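Local structure of phytoene synthase (Enterococcus hirae, 5IYS) at residues G67-N79 with T103-K115. The protein binds a farnesyl thiodiphosphate inhibitor and magnesium, and probably joins two prenyl diphosphates head to head as squalene and phytoene synthases do. Numbering follows the deposited sequence.
Sequences GLRQLERQLLDFN and TAPFFDMLTGQRK. With FPS (S-[(2E,6E)-3,7,11-trimethyldodeca-2,6,10-trienyl] trihydrogen thiodiphosphate), chain H; SO4 (sulfate ion), chain B.
Leu110 fits between Leu68, Leu71, Glu72 and Leu75 as a knob into a hole, a worked example of how two nearly antiparallel helices (167°) interlock. Its CB points at helix 67-79, and with CG anti to the carbonyl carbon (chi1 -60°) the branch reaches between the four residues. CG lies 4.2 Å from Leu75 CD2. Beyond it the methyls part: CD1 touches that same Leu75 CD2 and the aliphatic CG of Glu72 (3.7 Å), while CD2 meets Leu71 CD2 at 3.9 Å and Leu68 CD1.

Leu75 CD2 also lies over one face of the Phe107 ring in a CH-pi contact, 3.8 Å from the centroid. Leu76 CD2 reaches CE1 of that ring, and the amide carbon of Asn79 stands at its edge. At one end Thr103 OG1 donates to Asn79 OD1 (2.6 Å) from above the carbonyl plane; at the other, Arg114 makes a long salt bridge to Glu72 and hydrogen-bonds through NE and NH2 to a sulfate that probably comes from the crystallisation liquor.

The pair leans on helix 39-60, where Phe51 and Ala55 touch Leu110; Trp89 of helix 87-98 covers Leu71 and Leu75, and from helix 104-116 Met109 and Gln113 reach the prenyl chain of the bound inhibitor.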
ATOM      1  N   GLY A  67     -17.228   3.299  13.155  1.00 39.08           N
ATOM      2  CA  GLY A  67     -17.233   2.655  11.845  1.00 37.84           C
ATOM      3  C   GLY A  67     -16.189   1.547  11.785  1.00 36.53           C
ATOM      4  O   GLY A  67     -16.448   0.455  11.269  1.00 34.84           O
ATOM      5  N   LEU A  68     -15.033   1.796  12.392  1.00 35.21           N
ATOM      6  CA  LEU A  68     -13.943   0.828  12.299  1.00 35.28           C
ATOM      7  C   LEU A  68     -14.256  -0.386  13.159  1.00 34.19           C
ATOM      8  O   LEU A  68     -14.027  -1.511  12.725  1.00 34.98           O
ATOM      9  CB  LEU A  68     -12.583   1.443  12.651  1.00 34.76           C
ATOM     10  CG  LEU A  68     -11.329   0.618  12.332  1.00 35.81           C
ATOM     11  CD1 LEU A  68     -11.216   0.334  10.845  1.00 27.98           C
ATOM     12  CD2 LEU A  68     -10.070   1.333  12.821  1.00 30.38           C
ATOM     13  N   ARG A  69     -14.945  -0.174  14.280  1.00 36.09           N
ATOM     14  CA  ARG A  69     -15.492  -1.290  15.066  1.00 35.46           C
ATOM     15  C   ARG A  69     -16.489  -2.188  14.334  1.00 35.80           C
ATOM     16  O   ARG A  69     -16.500  -3.404  14.535  1.00 38.11           O
ATOM     17  CB  ARG A  69     -16.141  -0.787  16.364  1.00 36.00           C
ATOM     18  CG  ARG A  69     -15.122  -0.484  17.463  1.00 41.13           C
ATOM     19  CD  ARG A  69     -15.772  -0.174  18.814  1.00 51.20           C
ATOM     20  NE  ARG A  69     -16.604   1.026  18.799  1.00 59.45           N
ATOM     21  CZ  ARG A  69     -16.161   2.258  19.038  1.00 65.18           C
ATOM     22  NH1 ARG A  69     -14.880   2.473  19.313  1.00 67.66           N
ATOM     23  NH2 ARG A  69     -17.003   3.282  19.009  1.00 63.68           N
ATOM     24  N   GLN A  70     -17.444  -1.579  13.639  1.00 34.79           N
ATOM     25  CA  GLN A  70     -18.379  -2.346  12.827  1.00 32.99           C
ATOM     26  C   GLN A  70     -17.646  -3.209  11.792  1.00 27.18           C
ATOM     27  O   GLN A  70     -18.091  -4.304  11.457  1.00 25.58           O
ATOM     28  CB  GLN A  70     -19.307  -1.413  12.059  1.00 33.98           C
ATOM     29  CG  GLN A  70     -20.183  -2.215  11.109  1.00 40.42           C
ATOM     30  CD  GLN A  70     -21.090  -1.369  10.238  1.00 52.08           C
ATOM     31  OE1 GLN A  70     -20.818  -0.189   9.992  1.00 54.83           O
ATOM     32  NE2 GLN A  70     -22.161  -1.989   9.729  1.00 51.38           N
ATOM     33  N   LEU A  71     -16.633  -2.621  11.170  1.00 25.93           N
ATOM     34  CA  LEU A  71     -15.833  -3.306  10.162  1.00 25.40           C
ATOM     35  C   LEU A  71     -15.127  -4.487  10.824  1.00 26.09           C
ATOM     36  O   LEU A  71     -15.042  -5.568  10.246  1.00 26.08           O
ATOM     37  CB  LEU A  71     -14.835  -2.334   9.502  1.00 23.77           C
ATOM     38  CG  LEU A  71     -13.995  -2.867   8.345  1.00 25.98           C
ATOM     39  CD1 LEU A  71     -14.926  -3.426   7.278  1.00 24.19           C
ATOM     40  CD2 LEU A  71     -13.102  -1.799   7.724  1.00 27.66           C
ATOM     41  N   GLU A  72     -14.680  -4.306  12.062  1.00 27.37           N
ATOM     42  CA  GLU A  72     -13.988  -5.390  12.772  1.00 30.01           C
ATOM     43  C   GLU A  72     -14.967  -6.514  13.085  1.00 29.30           C
ATOM     44  O   GLU A  72     -14.602  -7.687  13.064  1.00 27.00           O
ATOM     45  CB  GLU A  72     -13.372  -4.899  14.092  1.00 31.55           C
ATOM     46  CG  GLU A  72     -12.261  -3.841  13.977  1.00 41.07           C
ATOM     47  CD  GLU A  72     -11.995  -3.065  15.278  1.00 55.06           C
ATOM     48  OE1 GLU A  72     -11.918  -3.695  16.359  1.00 64.82           O
ATOM     49  OE2 GLU A  72     -11.826  -1.821  15.231  1.00 57.32           O
ATOM     50  N   ARG A  73     -16.216  -6.160  13.376  1.00 28.88           N
ATOM     51  CA  ARG A  73     -17.209  -7.172  13.695  1.00 28.39           C
ATOM     52  C   ARG A  73     -17.571  -7.992  12.466  1.00 25.57           C
ATOM     53  O   ARG A  73     -17.837  -9.185  12.577  1.00 26.49           O
ATOM     54  CB  ARG A  73     -18.486  -6.528  14.239  1.00 32.91           C
ATOM     55  CG  ARG A  73     -19.640  -7.523  14.357  1.00 40.64           C
ATOM     56  CD  ARG A  73     -20.881  -6.899  14.991  1.00 58.08           C
ATOM     57  NE  ARG A  73     -21.714  -6.166  14.035  1.00 63.71           N
ATOM     58  CZ  ARG A  73     -22.000  -4.866  14.123  1.00 67.39           C
ATOM     59  NH1 ARG A  73     -21.491  -4.129  15.104  1.00 66.65           N
ATOM     60  NH2 ARG A  73     -22.800  -4.296  13.232  1.00 63.44           N
ATOM     61  N   GLN A  74     -17.650  -7.326  11.316  1.00 22.48           N
ATOM     62  CA  GLN A  74     -17.888  -8.012  10.052  1.00 24.43           C
ATOM     63  C   GLN A  74     -16.764  -8.992   9.701  1.00 20.46           C
ATOM     64  O   GLN A  74     -17.016 -10.115   9.266  1.00 19.62           O
ATOM     65  CB  GLN A  74     -18.040  -6.978   8.949  1.00 23.17           C
ATOM     66  CG  GLN A  74     -19.331  -6.224   9.100  1.00 26.83           C
ATOM     67  CD  GLN A  74     -19.443  -5.108   8.103  1.00 26.82           C
ATOM     68  OE1 GLN A  74     -18.443  -4.575   7.635  1.00 27.90           O
ATOM     69  NE2 GLN A  74     -20.675  -4.682   7.833  1.00 35.36           N
ATOM     70  N   LEU A  75     -15.539  -8.591  10.000  1.00 20.30           N
ATOM     71  CA  LEU A  75     -14.385  -9.434   9.693  1.00 19.48           C
ATOM     72  C   LEU A  75     -14.391 -10.652  10.629  1.00 20.15           C
ATOM     73  O   LEU A  75     -14.087 -11.772  10.206  1.00 20.50           O
ATOM     74  CB  LEU A  75     -13.099  -8.615   9.903  1.00 22.03           C
ATOM     75  CG  LEU A  75     -11.788  -9.403   9.747  1.00 15.20           C
ATOM     76  CD1 LEU A  75     -11.717 -10.126   8.428  1.00 19.57           C
ATOM     77  CD2 LEU A  75     -10.616  -8.378   9.948  1.00 16.89           C
ATOM     78  N   LEU A  76     -14.723 -10.445  11.905  1.00 23.19           N
ATOM     79  CA  LEU A  76     -14.817 -11.571  12.825  1.00 22.99           C
ATOM     80  C   LEU A  76     -15.871 -12.553  12.332  1.00 20.94           C
ATOM     81  O   LEU A  76     -15.658 -13.765  12.369  1.00 24.30           O
ATOM     82  CB  LEU A  76     -15.129 -11.149  14.270  1.00 26.22           C
ATOM     83  CG  LEU A  76     -13.989 -10.461  15.043  1.00 31.27           C
ATOM     84  CD1 LEU A  76     -14.530  -9.654  16.227  1.00 31.61           C
ATOM     85  CD2 LEU A  76     -12.908 -11.451  15.518  1.00 33.13           C
ATOM     86  N   ASP A  77     -16.988 -12.042  11.853  1.00 22.00           N
ATOM     87  CA  ASP A  77     -18.036 -12.926  11.334  1.00 24.98           C
ATOM     88  C   ASP A  77     -17.505 -13.704  10.133  1.00 24.24           C
ATOM     89  O   ASP A  77     -17.755 -14.907   9.984  1.00 24.53           O
ATOM     90  CB  ASP A  77     -19.287 -12.120  10.941  1.00 26.66           C
ATOM     91  CG  ASP A  77     -20.161 -11.721  12.148  1.00 37.52           C
ATOM     92  OD1 ASP A  77     -20.021 -12.294  13.252  1.00 36.75           O
ATOM     93  OD2 ASP A  77     -21.032 -10.837  11.981  1.00 36.91           O
ATOM     94  N   PHE A  78     -16.875 -12.973   9.216  1.00 20.28           N
ATOM     95  CA  PHE A  78     -16.364 -13.531   7.987  1.00 15.90           C
ATOM     96  C   PHE A  78     -15.390 -14.652   8.352  1.00 18.09           C
ATOM     97  O   PHE A  78     -15.438 -15.733   7.773  1.00 21.39           O
ATOM     98  CB  PHE A  78     -15.569 -12.447   7.236  1.00 17.64           C
ATOM     99  CG  PHE A  78     -15.116 -12.874   5.865  1.00 17.98           C
ATOM    100  CD1 PHE A  78     -15.991 -12.836   4.789  1.00 20.96           C
ATOM    101  CD2 PHE A  78     -13.811 -13.295   5.656  1.00 21.70           C
ATOM    102  CE1 PHE A  78     -15.560 -13.147   3.503  1.00 23.10           C
ATOM    103  CE2 PHE A  78     -13.382 -13.678   4.389  1.00 22.58           C
ATOM    104  CZ  PHE A  78     -14.249 -13.630   3.316  1.00 19.08           C
ATOM    105  N   ASN A  79     -14.495 -14.352   9.284  1.00 18.58           N
ATOM    106  CA  ASN A  79     -13.514 -15.304   9.789  1.00 23.37           C
ATOM    107  C   ASN A  79     -14.155 -16.585  10.320  1.00 23.61           C
ATOM    108  O   ASN A  79     -13.624 -17.681  10.130  1.00 20.79           O
ATOM    109  CB  ASN A  79     -12.667 -14.642  10.884  1.00 22.07           C
ATOM    110  CG  ASN A  79     -11.531 -15.519  11.345  1.00 22.86           C
ATOM    111  OD1 ASN A  79     -10.752 -16.014  10.540  1.00 23.49           O
ATOM    112  ND2 ASN A  79     -11.427 -15.723  12.660  1.00 24.49           N
ATOM    113  N   THR A 103      -7.330 -14.778   6.779  1.00 19.33           N
ATOM    114  CA  THR A 103      -7.888 -13.575   7.390  1.00 16.43           C
ATOM    115  C   THR A 103      -6.884 -12.805   8.258  1.00 16.29           C
ATOM    116  O   THR A 103      -7.120 -11.644   8.565  1.00 16.80           O
ATOM    117  CB  THR A 103      -9.122 -13.887   8.268  1.00 17.96           C
ATOM    118  OG1 THR A 103      -8.760 -14.848   9.278  1.00 18.17           O
ATOM    119  CG2 THR A 103     -10.261 -14.424   7.394  1.00 16.25           C
ATOM    120  N   ALA A 104      -5.794 -13.440   8.689  1.00 15.66           N
ATOM    121  CA  ALA A 104      -4.875 -12.788   9.625  1.00 15.95           C
ATOM    122  C   ALA A 104      -4.364 -11.412   9.204  1.00 17.80           C
ATOM    123  O   ALA A 104      -4.398 -10.494  10.010  1.00 19.45           O
ATOM    124  CB  ALA A 104      -3.672 -13.715   9.996  1.00 20.67           C
ATOM    125  N   PRO A 105      -3.995 -11.229   7.915  1.00 17.31           N
ATOM    126  CA  PRO A 105      -3.467  -9.905   7.586  1.00 17.58           C
ATOM    127  C   PRO A 105      -4.586  -8.873   7.499  1.00 15.29           C
ATOM    128  O   PRO A 105      -4.337  -7.674   7.683  1.00 16.76           O
ATOM    129  CB  PRO A 105      -2.754 -10.085   6.238  1.00 17.54           C
ATOM    130  CG  PRO A 105      -3.175 -11.447   5.711  1.00 20.68           C
ATOM    131  CD  PRO A 105      -3.742 -12.246   6.881  1.00 18.96           C
ATOM    132  N   PHE A 106      -5.815  -9.327   7.305  1.00 13.21           N
ATOM    133  CA  PHE A 106      -6.954  -8.390   7.274  1.00 14.15           C
ATOM    134  C   PHE A 106      -7.169  -7.830   8.681  1.00 16.88           C
ATOM    135  O   PHE A 106      -7.444  -6.639   8.852  1.00 18.45           O
ATOM    136  CB  PHE A 106      -8.239  -9.092   6.774  1.00 14.28           C
ATOM    137  CG  PHE A 106      -8.203  -9.433   5.305  1.00 15.38           C
ATOM    138  CD1 PHE A 106      -7.536 -10.563   4.854  1.00 14.44           C
ATOM    139  CD2 PHE A 106      -8.774  -8.576   4.376  1.00 18.32           C
ATOM    140  CE1 PHE A 106      -7.443 -10.838   3.480  1.00 16.85           C
ATOM    141  CE2 PHE A 106      -8.742  -8.875   3.030  1.00 20.25           C
ATOM    142  CZ  PHE A 106      -8.036  -9.991   2.580  1.00 20.49           C
ATOM    143  N   PHE A 107      -6.985  -8.687   9.687  1.00 16.59           N
ATOM    144  CA  PHE A 107      -7.103  -8.280  11.083  1.00 17.35           C
ATOM    145  C   PHE A 107      -5.955  -7.309  11.405  1.00 18.12           C
ATOM    146  O   PHE A 107      -6.155  -6.281  12.039  1.00 17.95           O
ATOM    147  CB  PHE A 107      -6.990  -9.541  11.962  1.00 18.29           C
ATOM    148  CG  PHE A 107      -8.278 -10.284  12.157  1.00 22.73           C
ATOM    149  CD1 PHE A 107      -9.308  -9.732  12.922  1.00 30.40           C
ATOM    150  CD2 PHE A 107      -8.442 -11.556  11.635  1.00 23.54           C
ATOM    151  CE1 PHE A 107     -10.499 -10.436  13.127  1.00 25.78           C
ATOM    152  CE2 PHE A 107      -9.585 -12.302  11.905  1.00 23.58           C
ATOM    153  CZ  PHE A 107     -10.633 -11.725  12.612  1.00 27.69           C
ATOM    154  N   ASP A 108      -4.749  -7.633  10.945  1.00 16.01           N
ATOM    155  CA  ASP A 108      -3.592  -6.751  11.110  1.00 16.00           C
ATOM    156  C   ASP A 108      -3.824  -5.335  10.558  1.00 17.45           C
ATOM    157  O   ASP A 108      -3.387  -4.363  11.159  1.00 18.09           O
ATOM    158  CB  ASP A 108      -2.315  -7.380  10.507  1.00 12.34           C
ATOM    159  CG  ASP A 108      -1.819  -8.595  11.288  1.00 18.30           C
ATOM    160  OD1 ASP A 108      -2.244  -8.742  12.460  1.00 21.71           O
ATOM    161  OD2 ASP A 108      -0.967  -9.381  10.770  1.00 20.80           O
ATOM    162  N   MET A 109      -4.358  -5.218   9.343  1.00 17.20           N
ATOM    163  CA  MET A 109      -4.750  -3.924   8.795  1.00 18.42           C
ATOM    164  C   MET A 109      -5.671  -3.130   9.743  1.00 17.90           C
ATOM    165  O   MET A 109      -5.441  -1.943   9.974  1.00 17.34           O
ATOM    166  CB  MET A 109      -5.414  -4.124   7.417  1.00 16.77           C
ATOM    167  CG  MET A 109      -6.051  -2.874   6.758  1.00 16.39           C
ATOM    168  SD  MET A 109      -4.861  -1.544   6.526  1.00 21.68           S
ATOM    169  CE  MET A 109      -4.040  -1.985   4.982  1.00 16.87           C
ATOM    170  N   LEU A 110      -6.713  -3.759  10.279  1.00 16.44           N
ATOM    171  CA  LEU A 110      -7.637  -3.001  11.135  1.00 18.82           C
ATOM    172  C   LEU A 110      -6.882  -2.553  12.397  1.00 20.67           C
ATOM    173  O   LEU A 110      -7.154  -1.501  12.944  1.00 20.32           O
ATOM    174  CB  LEU A 110      -8.836  -3.860  11.523  1.00 18.90           C
ATOM    175  CG  LEU A 110      -9.603  -4.331  10.277  1.00 17.44           C
ATOM    176  CD1 LEU A 110     -10.951  -4.917  10.682  1.00 20.18           C
ATOM    177  CD2 LEU A 110      -9.800  -3.157   9.329  1.00 19.73           C
ATOM    178  N   THR A 111      -5.950  -3.375  12.877  1.00 20.33           N
ATOM    179  CA  THR A 111      -5.221  -3.058  14.112  1.00 19.38           C
ATOM    180  C   THR A 111      -4.301  -1.874  13.861  1.00 21.41           C
ATOM    181  O   THR A 111      -4.163  -0.980  14.709  1.00 20.66           O
ATOM    182  CB  THR A 111      -4.322  -4.255  14.506  1.00 19.07           C
ATOM    183  OG1 THR A 111      -5.154  -5.360  14.859  1.00 22.18           O
ATOM    184  CG2 THR A 111      -3.397  -3.895  15.665  1.00 22.63           C
ATOM    185  N   GLY A 112      -3.711  -1.833  12.665  1.00 20.30           N
ATOM    186  CA  GLY A 112      -2.875  -0.708  12.300  1.00 19.98           C
ATOM    187  C   GLY A 112      -3.701   0.556  12.135  1.00 22.07           C
ATOM    188  O   GLY A 112      -3.313   1.636  12.602  1.00 21.56           O
ATOM    189  N   GLN A 113      -4.824   0.448  11.442  1.00 22.22           N
ATOM    190  CA  GLN A 113      -5.694   1.619  11.311  1.00 22.69           C
ATOM    191  C   GLN A 113      -6.102   2.174  12.671  1.00 24.37           C
ATOM    192  O   GLN A 113      -6.240   3.387  12.827  1.00 25.28           O
ATOM    193  CB  GLN A 113      -6.937   1.316  10.486  1.00 23.57           C
ATOM    194  CG  GLN A 113      -6.639   0.994   9.040  1.00 25.06           C
ATOM    195  CD  GLN A 113      -6.029   2.175   8.316  1.00 27.47           C
ATOM    196  OE1 GLN A 113      -6.334   3.316   8.622  1.00 29.96           O
ATOM    197  NE2 GLN A 113      -5.056   1.908   7.470  1.00 24.51           N
ATOM    198  N   ARG A 114      -6.459   1.288  13.592  1.00 23.52           N
ATOM    199  CA  ARG A 114      -6.938   1.685  14.920  1.00 27.65           C
ATOM    200  C   ARG A 114      -5.840   2.456  15.675  1.00 27.98           C
ATOM    201  O   ARG A 114      -6.093   3.477  16.320  1.00 28.61           O
ATOM    202  CB  ARG A 114      -7.370   0.428  15.697  1.00 26.58           C
ATOM    203  CG  ARG A 114      -8.062   0.669  17.050  1.00 34.03           C
ATOM    204  CD  ARG A 114      -8.641  -0.635  17.616  1.00 32.15           C
ATOM    205  NE  ARG A 114      -8.918  -0.567  19.052  1.00 36.06           N
ATOM    206  CZ  ARG A 114      -9.491  -1.543  19.751  1.00 37.33           C
ATOM    207  NH1 ARG A 114      -9.879  -2.655  19.140  1.00 42.47           N
ATOM    208  NH2 ARG A 114      -9.638  -1.428  21.067  1.00 38.55           N
ATOM    209  N   LYS A 115      -4.596   2.045  15.481  1.00 27.39           N
ATOM    210  CA  LYS A 115      -3.470   2.786  16.035  1.00 31.42           C
ATOM    211  C   LYS A 115      -3.292   4.196  15.471  1.00 32.98           C
ATOM    212  O   LYS A 115      -2.944   5.136  16.199  1.00 34.39           O
ATOM    213  CB  LYS A 115      -2.168   2.006  15.875  1.00 29.02           C
ATOM    214  CG  LYS A 115      -1.154   2.377  16.941  1.00 33.03           C
ATOM    215  CD  LYS A 115       0.199   2.693  16.363  1.00 36.85           C
ATOM    216  CE  LYS A 115       1.201   2.892  17.498  1.00 38.13           C
ATOM    217  NZ  LYS A 115       0.886   4.077  18.342  1.00 41.59           N
TER
HETATM  218  C1  FPS H 507      -2.536   4.572   2.022  1.00 43.94           C
HETATM  219  S1  FPS H 507      -1.261   5.246   3.039  1.00 52.16           S
HETATM  220  C2  FPS H 507      -3.390   3.638   2.844  1.00 39.65           C
HETATM  221  C3  FPS H 507      -2.994   2.438   3.305  1.00 38.60           C
HETATM  222  C4  FPS H 507      -1.595   1.906   3.146  1.00 33.82           C
HETATM  223  C5  FPS H 507      -4.005   1.613   4.069  1.00 33.54           C
HETATM  224  C6  FPS H 507      -5.046   0.993   3.137  1.00 22.93           C
HETATM  225  C7  FPS H 507      -4.380   0.339   1.938  1.00 22.36           C
HETATM  226  C8  FPS H 507      -4.827   0.550   0.692  1.00 26.60           C
HETATM  227  C10 FPS H 507      -4.056  -0.099  -0.433  1.00 23.92           C
HETATM  228  C9  FPS H 507      -5.986   1.472   0.420  1.00 25.91           C
HETATM  229  C11 FPS H 507      -4.591  -1.461  -0.815  1.00 23.61           C
HETATM  230  C12 FPS H 507      -3.967  -1.700  -2.184  1.00 17.85           C
HETATM  231  C13 FPS H 507      -4.129  -2.827  -2.902  1.00 19.83           C
HETATM  232  C14 FPS H 507      -4.956  -3.987  -2.440  1.00 19.47           C
HETATM  233  C15 FPS H 507      -3.433  -2.927  -4.223  1.00 17.53           C
HETATM  234  PA  FPS H 507      -2.189   6.966   3.632  1.00 46.32           P
HETATM  235  O1A FPS H 507      -3.423   6.625   4.382  1.00 45.10           O
HETATM  236  O2A FPS H 507      -1.189   7.777   4.598  1.00 40.73           O
HETATM  237  O3A FPS H 507      -2.313   7.918   2.327  1.00 47.53           O
HETATM  238  PB  FPS H 507      -3.628   8.335   1.528  1.00 53.74           P
HETATM  239  O1B FPS H 507      -3.730   9.826   1.704  1.00 55.27           O
HETATM  240  O2B FPS H 507      -4.892   7.684   2.045  1.00 53.73           O
HETATM  241  O3B FPS H 507      -3.402   7.926   0.088  1.00 49.12           O
HETATM  242  S   SO4 B 501      -7.171   1.496  21.666  1.00 54.93           S
HETATM  243  O1  SO4 B 501      -6.125   0.735  22.334  1.00 47.97           O
HETATM  244  O2  SO4 B 501      -6.929   2.924  21.846  1.00 52.82           O
HETATM  245  O3  SO4 B 501      -8.481   1.152  22.228  1.00 53.87           O
HETATM  246  O4  SO4 B 501      -7.143   1.169  20.235  1.00 52.86           O